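Local coordinates for cupin type-2 domain-containing protein (Neisseria meningitidis, PDB 2I45) that is of unknown function but belongs to the cupin family and may pair with a second copy of itself as a two-fold dimer, at the interface of chains A and B. Residues are numbered along the deposited sequence; one frame, centred on the assembly and turned at random. Chains: chain A/B, Hypothetical protein.

The interface of chains A and B. Residues chain A 49-51, 78, 98; chain B 27-29, 98.
One face of the B:Phe29 ring is capped by A:Val51, whose CG2 methyl sits over the centre of the ring, 3.4 Å from the centroid, in a CH-pi contact. A:Val51 reaches the ring with this branch, set anti to the carbonyl carbon, while CG1 lies anti to the backbone N (chi1 -163°). At the edge of the ring, in its plane, lie the A:Asp49 carbonyl O and the A:Lys50 amide N, at the entry to strand 50-54; A:Asp49 O is 3.5 Å from B:Phe29 CZ. The A:Asp49 methylene approaches from the side of the ring plane away from A:Val51, outside the CE2 corner, CB 3.3 Å from B:Phe29 CE2. Beyond it the carboxylate turns to the chain B backbone just before the ring, where B:Gly28 N donates a hydrogen bond of 2.7 Å to A:Asp49 OD1, meeting the oxygen nearly along its C-O axis. One aspartate thus touches the ring with its carbonyl O and methylene and anchors the adjoining loop with its carboxylate. The B:His27 imidazole is turned 72° from the carboxylate plane. Beside its ND1-CG side lies A:Val78 CG2, 3.7 Å from B:His27 CG; the tight approach to ND1 is doubtful. The other branch, A:Val78 CG1, points towards B:Phe29 CD2 at 4.1 Å. B:Ile98 adds a looser apolar border. The start of strand 29-37 is thereby seated against strands 50-54 and 75-79 of the partner, and the two-fold twin repeats this contact, probably helping to hold the two copies together, if the pair is the biological dimer.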
loop_
_atom_site.group_PDB
_atom_site.type_symbol
_atom_site.label_atom_id
_atom_site.label_comp_id
_atom_site.label_asym_id
_atom_site.label_seq_id
_atom_site.Cartn_x
_atom_site.Cartn_y
_atom_site.Cartn_z
ATOM N N ASP A 49 -1.954 13.481 2.490
ATOM C CA ASP A 49 -2.748 12.504 1.766
ATOM C C ASP A 49 -2.599 11.145 2.352
ATOM O O ASP A 49 -1.605 10.816 2.984
ATOM C CB ASP A 49 -2.326 12.438 0.312
ATOM C CG ASP A 49 -2.730 13.650 -0.452
ATOM O OD1 ASP A 49 -2.213 13.852 -1.569
ATOM O OD2 ASP A 49 -3.532 14.430 0.079
ATOM N N LYS A 50 -3.586 10.318 2.113
ATOM C CA LYS A 50 -3.528 8.986 2.642
ATOM C C LYS A 50 -3.824 7.955 1.580
ATOM O O LYS A 50 -4.562 8.206 0.628
ATOM C CB LYS A 50 -4.496 8.857 3.799
ATOM C CG LYS A 50 -4.023 9.634 5.039
ATOM C CD LYS A 50 -4.897 9.137 6.249
ATOM C CE LYS A 50 -4.611 10.086 7.474
ATOM N NZ LYS A 50 -5.473 9.544 8.632
ATOM N N VAL A 51 -3.237 6.779 1.783
ATOM C CA VAL A 51 -3.446 5.665 0.929
ATOM C C VAL A 51 -4.258 4.623 1.717
ATOM O O VAL A 51 -3.873 4.141 2.798
ATOM C CB VAL A 51 -2.098 5.060 0.415
ATOM C CG1 VAL A 51 -2.366 4.210 -0.761
ATOM C CG2 VAL A 51 -1.043 6.149 0.015
ATOM N N VAL A 78 -6.668 6.958 -2.691
ATOM C CA VAL A 78 -6.160 8.016 -1.842
ATOM C C VAL A 78 -7.220 9.053 -1.424
ATOM O O VAL A 78 -7.988 9.578 -2.246
ATOM C CB VAL A 78 -4.947 8.718 -2.435
ATOM C CG1 VAL A 78 -4.244 7.851 -3.398
ATOM C CG2 VAL A 78 -5.347 10.035 -3.093
ATOM N N ILE A 98 -1.725 4.258 4.676
ATOM C CA ILE A 98 -0.379 4.761 4.651
ATOM C C ILE A 98 -0.348 6.332 4.670
ATOM O O ILE A 98 -1.017 6.979 3.860
ATOM C CB ILE A 98 0.343 4.164 3.455
ATOM C CG1 ILE A 98 0.106 2.661 3.419
ATOM C CG2 ILE A 98 1.821 4.484 3.476
ATOM C CD1 ILE A 98 0.615 2.027 2.167
ATOM N N HIS B 27 -3.543 12.376 -6.583
ATOM C CA HIS B 27 -3.175 13.402 -5.599
ATOM C C HIS B 27 -1.656 13.375 -5.314
ATOM O O HIS B 27 -0.882 13.166 -6.243
ATOM C CB HIS B 27 -4.010 13.233 -4.320
ATOM C CG HIS B 27 -5.485 13.408 -4.546
ATOM N ND1 HIS B 27 -6.359 12.335 -4.677
ATOM C CD2 HIS B 27 -6.239 14.535 -4.683
ATOM C CE1 HIS B 27 -7.589 12.796 -4.865
ATOM N NE2 HIS B 27 -7.542 14.125 -4.879
ATOM N N GLY B 28 -1.226 13.571 -4.058
ATOM C CA GLY B 28 0.209 13.556 -3.675
ATOM C C GLY B 28 0.794 12.142 -3.504
ATOM O O GLY B 28 1.555 11.852 -2.537
ATOM N N PHE B 29 0.436 11.256 -4.431
ATOM C CA PHE B 29 1.043 9.922 -4.493
ATOM C C PHE B 29 1.304 9.423 -5.891
ATOM O O PHE B 29 0.493 9.652 -6.800
ATOM C CB PHE B 29 0.190 8.900 -3.787
ATOM C CG PHE B 29 0.225 9.019 -2.311
ATOM C CD1 PHE B 29 1.374 8.663 -1.605
ATOM C CD2 PHE B 29 -0.896 9.472 -1.618
ATOM C CE1 PHE B 29 1.420 8.779 -0.204
ATOM C CE2 PHE B 29 -0.893 9.564 -0.226
ATOM C CZ PHE B 29 0.267 9.233 0.494
ATOM N N ILE B 98 5.159 2.877 -3.732
ATOM C CA ILE B 98 4.440 4.112 -3.429
ATOM C C ILE B 98 5.359 5.270 -2.974
ATOM O O ILE B 98 6.244 5.089 -2.160
ATOM C CB ILE B 98 3.319 3.879 -2.360
ATOM C CG1 ILE B 98 2.320 2.864 -2.861
ATOM C CG2 ILE B 98 2.572 5.121 -2.065
ATOM C CD1 ILE B 98 2.356 1.538 -2.146
#